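Local coordinates for protein putative transcriptional regulator, sugar-binding family (Arthrobacter aurescens, PDB 3NZE) that probably regulates transcription as a member of the SorC family, this fragment being its putative sugar-binding domain, at residues E35-T38 against L39-A43; T67-A70 against V71-H74; L253-A256 against S257-L261. All blocks are in the same frame, centred on the assembly; numbering follows the deposited sequence.

Interaction 1: residues E35-T38 against L39-A43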
ATOM      1  N   GLU A  35       6.973   2.540 -17.210  1.00 42.99           N
ATOM      2  CA  GLU A  35       6.352   2.346 -15.897  1.00 43.43           C
ATOM      3  C   GLU A  35       6.832   1.090 -15.178  1.00 41.74           C
ATOM      4  O   GLU A  35       7.217   1.139 -14.003  1.00 30.54           O
ATOM      5  CB  GLU A  35       4.825   2.316 -16.011  1.00 44.44           C
ATOM      6  CG  GLU A  35       4.166   3.675 -15.870  1.00 53.99           C
ATOM      7  CD  GLU A  35       2.817   3.600 -15.170  1.00 63.30           C
ATOM      8  OE1 GLU A  35       2.422   4.596 -14.525  1.00 65.78           O
ATOM      9  OE2 GLU A  35       2.156   2.542 -15.253  1.00 66.97           O
ATOM     10  N   ALA A  36       6.790  -0.036 -15.881  1.00 33.51           N
ATOM     11  CA  ALA A  36       7.146  -1.316 -15.285  1.00 32.60           C
ATOM     12  C   ALA A  36       8.608  -1.323 -14.848  1.00 29.90           C
ATOM     13  O   ALA A  36       8.932  -1.804 -13.761  1.00 28.29           O
ATOM     14  CB  ALA A  36       6.877  -2.455 -16.262  1.00 38.13           C
ATOM     15  N   GLU A  37       9.483  -0.795 -15.699  1.00 29.00           N
ATOM     16  CA  GLU A  37      10.918  -0.809 -15.420  1.00 29.85           C
ATOM     17  C   GLU A  37      11.260   0.164 -14.297  1.00 29.83           C
ATOM     18  O   GLU A  37      12.158  -0.089 -13.504  1.00 25.75           O
ATOM     19  CB  GLU A  37      11.733  -0.477 -16.670  1.00 33.19           C
ATOM     20  CG  GLU A  37      11.678  -1.553 -17.760  1.00 43.29           C
ATOM     21  CD  GLU A  37      12.128  -2.933 -17.283  1.00 52.54           C
ATOM     22  OE1 GLU A  37      12.805  -3.031 -16.233  1.00 49.93           O
ATOM     23  OE2 GLU A  37      11.804  -3.930 -17.970  1.00 56.88           O
ATOM     24  N   THR A  38      10.540   1.278 -14.245  1.00 24.52           N
ATOM     25  CA  THR A  38      10.719   2.253 -13.178  1.00 25.13           C
ATOM     26  C   THR A  38      10.289   1.645 -11.850  1.00 22.98           C
ATOM     27  O   THR A  38      10.987   1.775 -10.849  1.00 21.27           O
ATOM     28  CB  THR A  38       9.919   3.540 -13.456  1.00 26.64           C
ATOM     29  OG1 THR A  38      10.374   4.122 -14.681  1.00 27.37           O
ATOM     30  CG2 THR A  38      10.106   4.546 -12.340  1.00 25.97           C
ATOM     31  N   LEU A  39       9.137   0.978 -11.848  1.00 22.98           N
ATOM     32  CA  LEU A  39       8.640   0.317 -10.651  1.00 20.23           C
ATOM     33  C   LEU A  39       9.610  -0.758 -10.190  1.00 23.49           C
ATOM     34  O   LEU A  39       9.841  -0.933  -9.002  1.00 21.96           O
ATOM     35  CB  LEU A  39       7.269  -0.315 -10.919  1.00 23.39           C
ATOM     36  CG  LEU A  39       6.707  -1.200  -9.803  1.00 23.68           C
ATOM     37  CD1 LEU A  39       6.622  -0.435  -8.477  1.00 23.72           C
ATOM     38  CD2 LEU A  39       5.338  -1.792 -10.180  1.00 27.17           C
ATOM     39  N   ASP A  40      10.186  -1.483 -11.138  1.00 20.34           N
ATOM     40  CA  ASP A  40      11.091  -2.563 -10.777  1.00 24.09           C
ATOM     41  C   ASP A  40      12.250  -2.011  -9.951  1.00 27.88           C
ATOM     42  O   ASP A  40      12.709  -2.630  -8.977  1.00 22.62           O
ATOM     43  CB  ASP A  40      11.627  -3.250 -12.029  1.00 30.05           C
ATOM     44  CG  ASP A  40      11.984  -4.691 -11.780  1.00 37.65           C
ATOM     45  OD1 ASP A  40      11.257  -5.335 -10.992  1.00 39.28           O
ATOM     46  OD2 ASP A  40      12.979  -5.179 -12.363  1.00 41.66           O
ATOM     47  N   ARG A  41      12.705  -0.824 -10.333  1.00 19.04           N
ATOM     48  CA  ARG A  41      13.827  -0.201  -9.652  1.00 20.62           C
ATOM     49  C   ARG A  41      13.431   0.404  -8.316  1.00 19.33           C
ATOM     50  O   ARG A  41      14.207   0.366  -7.358  1.00 22.63           O
ATOM     51  CB  ARG A  41      14.477   0.843 -10.557  1.00 19.20           C
ATOM     52  CG  ARG A  41      15.412   0.200 -11.595  1.00 23.64           C
ATOM     53  CD  ARG A  41      15.292   0.849 -12.952  1.00 24.82           C
ATOM     54  NE  ARG A  41      16.135   0.167 -13.935  1.00 28.16           N
ATOM     55  CZ  ARG A  41      15.744  -0.857 -14.694  1.00 33.97           C
ATOM     56  NH1 ARG A  41      14.506  -1.342 -14.600  1.00 27.85           N
ATOM     57  NH2 ARG A  41      16.598  -1.402 -15.555  1.00 32.16           N
ATOM     58  N   VAL A  42      12.230   0.978  -8.250  1.00 18.67           N
ATOM     59  CA  VAL A  42      11.728   1.469  -6.975  1.00 18.58           C
ATOM     60  C   VAL A  42      11.559   0.275  -6.040  1.00 16.26           C
ATOM     61  O   VAL A  42      11.917   0.332  -4.863  1.00 18.17           O
ATOM     62  CB  VAL A  42      10.403   2.241  -7.133  1.00 19.30           C
ATOM     63  CG1 VAL A  42       9.834   2.639  -5.761  1.00 17.24           C
ATOM     64  CG2 VAL A  42      10.617   3.473  -8.001  1.00 19.11           C
ATOM     65  N   ALA A  43      11.020  -0.820  -6.581  1.00 18.28           N
ATOM     66  CA  ALA A  43      10.748  -1.998  -5.768  1.00 24.34           C
ATOM     67  C   ALA A  43      12.022  -2.609  -5.194  1.00 17.38           C
ATOM     68  O   ALA A  43      12.022  -3.114  -4.066  1.00 21.77           O
ATOM     69  CB  ALA A  43       9.976  -3.037  -6.580  1.00 19.18           C
TER
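R41 NH1 is held by two oxygens of one residue: it donates to the backbone E37 O at 2.9 Å and to the carboxylate E37 OE1, also at 2.9 Å. Both acceptors lie at the edge of the guanidinium, close to its plane, and neither bond is quite straight. E37 OE1 uses its anti lone pair, on the side away from OE2, and completes a salt bridge in which the carboxylate and guanidinium planes stand 80° apart. Each chain is bent to reach this meeting: E37 folds at its second torsion (chi2 -57°), while R41 turns back toward the preceding turn, bringing its CD within 3.3 Å of E37 O. That carbonyl thus receives a bond from R41 NH1, well off the C=O direction, besides a weak one from R41 N, the expected i to i+4 donor. The four-residue spacing of acid and base is the classic intrahelical ion pair, here on a surface turn at the start of helix 35-50. Backbone bonds run through the same turn, L39 N to E35 O and D40 N to A36 O. V42 N donates to T38 O at 3.0 Å, and V42 CG2 lies against the same oxygen at 3.3 Å. T38 OG1, by contrast, turns back to N34 O just before the helix. D40 lies beside the ion pair, its OD2 4.4 Å from E37 OE1; the resulting like-charge proximity is probably eased by R41, and D40 OD1 is hydrogen-bonded to H74, just past the end of helix 66-73. On another side of the turn L39 packs against T67 and A70, whereas V42 faces I252 and D254 of strand 250-254.

Interaction 2: residues T67-A70 against V71-H74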
ATOM      1  N   THR A  67       2.240  -2.854  -6.988  1.00 20.85           N
ATOM      2  CA  THR A  67       3.486  -2.370  -6.416  1.00 19.68           C
ATOM      3  C   THR A  67       4.088  -3.413  -5.485  1.00 18.05           C
ATOM      4  O   THR A  67       5.262  -3.738  -5.582  1.00 18.49           O
ATOM      5  CB  THR A  67       3.288  -1.042  -5.683  1.00 17.39           C
ATOM      6  OG1 THR A  67       2.833  -0.068  -6.631  1.00 20.43           O
ATOM      7  CG2 THR A  67       4.624  -0.565  -5.064  1.00 17.35           C
ATOM      8  N   LEU A  68       3.275  -3.943  -4.584  1.00 16.50           N
ATOM      9  CA  LEU A  68       3.781  -4.919  -3.632  1.00 17.89           C
ATOM     10  C   LEU A  68       4.237  -6.218  -4.306  1.00 20.40           C
ATOM     11  O   LEU A  68       5.132  -6.910  -3.812  1.00 18.41           O
ATOM     12  CB  LEU A  68       2.739  -5.184  -2.549  1.00 20.50           C
ATOM     13  CG  LEU A  68       3.090  -4.527  -1.215  1.00 23.11           C
ATOM     14  CD1 LEU A  68       4.334  -5.225  -0.668  1.00 20.17           C
ATOM     15  CD2 LEU A  68       3.335  -3.024  -1.380  1.00 22.35           C
ATOM     16  N   SER A  69       3.641  -6.538  -5.446  1.00 19.65           N
ATOM     17  CA  SER A  69       4.087  -7.708  -6.191  1.00 22.40           C
ATOM     18  C   SER A  69       5.538  -7.504  -6.615  1.00 24.31           C
ATOM     19  O   SER A  69       6.383  -8.376  -6.415  1.00 22.00           O
ATOM     20  CB  SER A  69       3.220  -7.931  -7.422  1.00 20.52           C
ATOM     21  OG  SER A  69       3.493  -9.201  -7.981  1.00 23.96           O
ATOM     22  N   ALA A  70       5.820  -6.340  -7.196  1.00 20.47           N
ATOM     23  CA  ALA A  70       7.189  -6.018  -7.606  1.00 19.23           C
ATOM     24  C   ALA A  70       8.139  -6.058  -6.414  1.00 17.74           C
ATOM     25  O   ALA A  70       9.225  -6.633  -6.492  1.00 20.16           O
ATOM     26  CB  ALA A  70       7.236  -4.673  -8.303  1.00 17.59           C
ATOM     27  N   VAL A  71       7.736  -5.446  -5.304  1.00 19.88           N
ATOM     28  CA  VAL A  71       8.528  -5.498  -4.085  1.00 17.29           C
ATOM     29  C   VAL A  71       8.824  -6.940  -3.664  1.00 18.72           C
ATOM     30  O   VAL A  71       9.964  -7.280  -3.329  1.00 19.04           O
ATOM     31  CB  VAL A  71       7.811  -4.753  -2.949  1.00 19.68           C
ATOM     32  CG1 VAL A  71       8.517  -4.957  -1.603  1.00 20.62           C
ATOM     33  CG2 VAL A  71       7.700  -3.277  -3.296  1.00 20.66           C
ATOM     34  N   SER A  72       7.806  -7.797  -3.704  1.00 21.33           N
ATOM     35  CA  SER A  72       7.975  -9.159  -3.229  1.00 22.16           C
ATOM     36  C   SER A  72       8.997  -9.930  -4.055  1.00 24.31           C
ATOM     37  O   SER A  72       9.625 -10.856  -3.558  1.00 22.55           O
ATOM     38  CB  SER A  72       6.640  -9.905  -3.222  1.00 22.02           C
ATOM     39  OG  SER A  72       6.197 -10.190  -4.540  1.00 24.83           O
ATOM     40  N   ARG A  73       9.156  -9.550  -5.317  1.00 22.38           N
ATOM     41  CA  ARG A  73      10.118 -10.220  -6.183  0.53 25.19           C
ATOM     42  C   ARG A  73      11.565  -9.861  -5.860  1.00 24.44           C
ATOM     43  O   ARG A  73      12.486 -10.558  -6.281  1.00 29.35           O
ATOM     44  CB  ARG A  73       9.820  -9.928  -7.653  0.53 22.90           C
ATOM     45  CG  ARG A  73       8.533 -10.553  -8.142  0.53 27.98           C
ATOM     46  CD  ARG A  73       8.360 -10.357  -9.631  0.53 30.42           C
ATOM     47  NE  ARG A  73       7.031 -10.766 -10.069  0.53 36.39           N
ATOM     48  CZ  ARG A  73       6.697 -12.012 -10.390  0.53 38.34           C
ATOM     49  NH1 ARG A  73       5.458 -12.284 -10.776  0.53 38.26           N
ATOM     50  NH2 ARG A  73       7.598 -12.985 -10.325  0.53 36.96           N
ATOM     51  N   HIS A  74      11.769  -8.784  -5.100  1.00 23.99           N
ATOM     52  CA  HIS A  74      13.135  -8.308  -4.828  1.00 26.48           C
ATOM     53  C   HIS A  74      13.622  -8.512  -3.395  1.00 27.06           C
ATOM     54  O   HIS A  74      14.726  -8.086  -3.032  1.00 27.24           O
ATOM     55  CB  HIS A  74      13.273  -6.835  -5.237  1.00 24.26           C
ATOM     56  CG  HIS A  74      13.058  -6.601  -6.699  1.00 23.21           C
ATOM     57  ND1 HIS A  74      14.011  -6.900  -7.646  1.00 28.96           N
ATOM     58  CD2 HIS A  74      11.996  -6.107  -7.379  1.00 22.91           C
ATOM     59  CE1 HIS A  74      13.548  -6.600  -8.845  1.00 29.27           C
ATOM     60  NE2 HIS A  74      12.332  -6.108  -8.710  1.00 29.06           N
TER
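S72 folds its short side chain back against L68 and S69. Its CB lies 3.4 Å from L68 O and almost as near to S69 O, and from there OG reaches on to S69 O, donating to it at 2.6 Å. The first torsion (chi1 71°) sets OG between the backbone N and the carbonyl carbon, from where it can reach a carbonyl three residues earlier. The hydroxyl meets that oxygen well off the C=O direction, at a C=O...OG angle of 124°. S69 O takes a second bond from R73 N at 3.2 Å, so two donors share one acceptor; OG is in turn bonded to R108 NH1 of helix 99-113, which ties this buried hydroxyl to the neighbouring helix. One residue earlier, V71 N donates to T67 O, and V71 CG2 rests 3.4 Å from the same T67 O. L68 and V71 run alongside each other in the same direction, L68 CD1 touching V71 CB at 4.2 Å. Toward the end of the helix the bonding shifts to three-residue spacing: R73 N adds a weak bond to A70 O, and H74 N donates to V71 O. The H74 ring lies by A70 O, which CD2 approaches to 3.0 Å at an oblique angle, while NE2 has its partner in D40. A70 and V71 also bear on helix 35-50, and S69 faces helix 99-113, so both neighbours are engaged by this one helix. It is the crossover helix of the beta-alpha-beta unit formed by strand 59-62, helix 66-73 and the parallel strand 84-87, an arrangement characteristic of Rossmann-like folds.

Interaction 3: residues L253-A256 against S257-L261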
ATOM      1  N   LEU A 253      10.250   6.150  -3.280  1.00 14.99           N
ATOM      2  CA  LEU A 253       9.615   6.594  -4.519  1.00 16.70           C
ATOM      3  C   LEU A 253      10.649   6.985  -5.558  1.00 16.11           C
ATOM      4  O   LEU A 253      11.808   7.231  -5.231  1.00 18.67           O
ATOM      5  CB  LEU A 253       8.652   7.760  -4.264  1.00 15.88           C
ATOM      6  CG  LEU A 253       9.214   9.182  -4.124  1.00 14.89           C
ATOM      7  CD1 LEU A 253       8.079  10.195  -4.045  1.00 22.30           C
ATOM      8  CD2 LEU A 253      10.133   9.337  -2.908  1.00 15.99           C
ATOM      9  N   ASP A 254      10.229   7.032  -6.824  1.00 15.88           N
ATOM     10  CA  ASP A 254      11.162   7.333  -7.897  1.00 16.83           C
ATOM     11  C   ASP A 254      11.431   8.829  -7.973  1.00 19.61           C
ATOM     12  O   ASP A 254      10.620   9.638  -7.516  1.00 19.39           O
ATOM     13  CB  ASP A 254      10.614   6.849  -9.237  1.00 21.03           C
ATOM     14  CG  ASP A 254       9.327   7.548  -9.620  1.00 26.87           C
ATOM     15  OD1 ASP A 254       8.288   7.249  -8.996  1.00 25.68           O
ATOM     16  OD2 ASP A 254       9.365   8.404 -10.540  1.00 23.81           O
ATOM     17  N   GLU A 255      12.563   9.165  -8.578  1.00 18.77           N
ATOM     18  CA  GLU A 255      13.030  10.539  -8.718  1.00 19.87           C
ATOM     19  C   GLU A 255      11.974  11.472  -9.307  1.00 25.21           C
ATOM     20  O   GLU A 255      11.757  12.564  -8.793  1.00 20.47           O
ATOM     21  CB  GLU A 255      14.294  10.544  -9.583  1.00 26.73           C
ATOM     22  CG  GLU A 255      14.908  11.903  -9.835  1.00 33.86           C
ATOM     23  CD  GLU A 255      16.124  11.811 -10.742  1.00 43.56           C
ATOM     24  OE1 GLU A 255      16.642  10.688 -10.935  1.00 43.60           O
ATOM     25  OE2 GLU A 255      16.556  12.857 -11.266  1.00 44.89           O
ATOM     26  N   ALA A 256      11.313  11.053 -10.384  1.00 21.87           N
ATOM     27  CA  ALA A 256      10.318  11.923 -11.007  1.00 20.33           C
ATOM     28  C   ALA A 256       9.153  12.233 -10.067  1.00 23.22           C
ATOM     29  O   ALA A 256       8.709  13.382  -9.978  1.00 22.35           O
ATOM     30  CB  ALA A 256       9.812  11.329 -12.311  1.00 26.69           C
ATOM     31  N   SER A 257       8.660  11.209  -9.375  1.00 24.60           N
ATOM     32  CA  SER A 257       7.601  11.401  -8.392  1.00 20.57           C
ATOM     33  C   SER A 257       8.061  12.332  -7.275  1.00 22.46           C
ATOM     34  O   SER A 257       7.288  13.147  -6.796  1.00 22.15           O
ATOM     35  CB  SER A 257       7.147  10.063  -7.790  1.00 20.73           C
ATOM     36  OG  SER A 257       6.557   9.224  -8.765  1.00 27.12           O
ATOM     37  N   ALA A 258       9.322  12.216  -6.860  1.00 22.74           N
ATOM     38  CA  ALA A 258       9.816  13.048  -5.760  1.00 20.76           C
ATOM     39  C   ALA A 258       9.872  14.505  -6.187  1.00 22.58           C
ATOM     40  O   ALA A 258       9.554  15.402  -5.405  1.00 23.45           O
ATOM     41  CB  ALA A 258      11.179  12.572  -5.287  1.00 19.75           C
ATOM     42  N   ARG A 259      10.263  14.736  -7.433  1.00 23.82           N
ATOM     43  CA  ARG A 259      10.319  16.099  -7.957  1.00 24.85           C
ATOM     44  C   ARG A 259       8.933  16.726  -8.014  1.00 30.63           C
ATOM     45  O   ARG A 259       8.765  17.915  -7.739  1.00 30.20           O
ATOM     46  CB  ARG A 259      10.995  16.120  -9.330  1.00 26.88           C
ATOM     47  CG  ARG A 259      12.506  15.889  -9.261  1.00 25.85           C
ATOM     48  CD  ARG A 259      13.175  16.080 -10.632  1.00 29.85           C
ATOM     49  NE  ARG A 259      14.486  15.436 -10.707  1.00 28.01           N
ATOM     50  CZ  ARG A 259      15.585  15.905 -10.118  1.00 35.83           C
ATOM     51  NH1 ARG A 259      15.533  17.018  -9.395  1.00 29.61           N
ATOM     52  NH2 ARG A 259      16.738  15.257 -10.240  1.00 38.04           N
ATOM     53  N   ARG A 260       7.938  15.917  -8.364  1.00 23.79           N
ATOM     54  CA  ARG A 260       6.559  16.375  -8.392  1.00 29.45           C
ATOM     55  C   ARG A 260       6.121  16.688  -6.969  1.00 34.25           C
ATOM     56  O   ARG A 260       5.413  17.660  -6.716  1.00 37.78           O
ATOM     57  CB  ARG A 260       5.652  15.298  -8.989  1.00 32.10           C
ATOM     58  CG  ARG A 260       4.881  15.751 -10.216  1.00 49.19           C
ATOM     59  CD  ARG A 260       3.546  15.036 -10.305  1.00 57.90           C
ATOM     60  NE  ARG A 260       2.688  15.591 -11.348  1.00 65.53           N
ATOM     61  CZ  ARG A 260       1.402  15.287 -11.493  1.00 69.19           C
ATOM     62  NH1 ARG A 260       0.820  14.437 -10.655  1.00 67.09           N
ATOM     63  NH2 ARG A 260       0.695  15.838 -12.472  1.00 72.53           N
ATOM     64  N   LEU A 261       6.558  15.853  -6.036  1.00 27.25           N
ATOM     65  CA  LEU A 261       6.111  15.956  -4.656  1.00 29.44           C
ATOM     66  C   LEU A 261       6.602  17.244  -4.000  1.00 37.64           C
ATOM     67  O   LEU A 261       5.923  17.805  -3.143  1.00 46.45           O
ATOM     68  CB  LEU A 261       6.553  14.721  -3.862  1.00 26.30           C
ATOM     69  CG  LEU A 261       5.916  14.490  -2.494  1.00 27.68           C
ATOM     70  CD1 LEU A 261       4.400  14.336  -2.593  1.00 30.06           C
ATOM     71  CD2 LEU A 261       6.533  13.279  -1.809  1.00 27.30           C
TER
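D254 and S257 are joined by two hydrogen bonds at the start of helix 255-261. S257 OG donates to D254 OD1 at 2.6 Å, arriving on the syn side, and S257 N donates to D254 OD2 at 3.1 Å from above the carboxylate plane. The second is an N-cap bond, and a first torsion of 63° at D254 brings the carboxylate round to the S257 N-H in the first turn of the helix. D254 OD1 also accepts from G232 N, so an alanine here would probably leave S257 N and G232 N without their acceptor and set the S257 hydroxyl free to turn. Backbone bonds continue the helix, A258 N to D254 O and R259 N to E255 O.

The ionic contact starts at the next residue and spans one turn, E255 to R259. E255, extended beyond CG, and R259 run side by side; R259 NH2 donates to E255 OE2 at 2.6 Å, the oxygen lying at the guanidinium edge near its plane, and the bond from R259 NE is weak. R259 NH2 is also hydrogen-bonded to D7 O.

Among the apolar contacts, L253 CG meets A258 CB at 4.1 Å and L253 CD1 lies 4.1 Å from L261 CD2. Helices 9-20 and 236-244 and strand 23-27 close round this face. At the strand-to-helix junction a buried carboxylate is thus held by the S257 N-H and hydroxyl at the helix N-terminus and by the G232 N-H from a loop, a setting likely to favour its ionised form.

Overall arrangement
Interaction 1 stands between the other two. Its centre is about 10 Å from that of interaction 2 and about 13 Å from that of interaction 3. Toward 67-74 the junction combines one polar link, D40 OD1 to H74 NE2 at 2.6 Å, with packing of A43 CB, which lies 3.5 Å from V71 N. Toward 253-261 it is apolar, V42 CG2 resting 3.6 Å from D254 CB, beside the capping carboxylate. Interactions 2 and 3 do not touch, their nearest atoms being about 9 Å apart. All three lie away from the calcium-binding residues T96 and E118, and no calcium is bound to this chain.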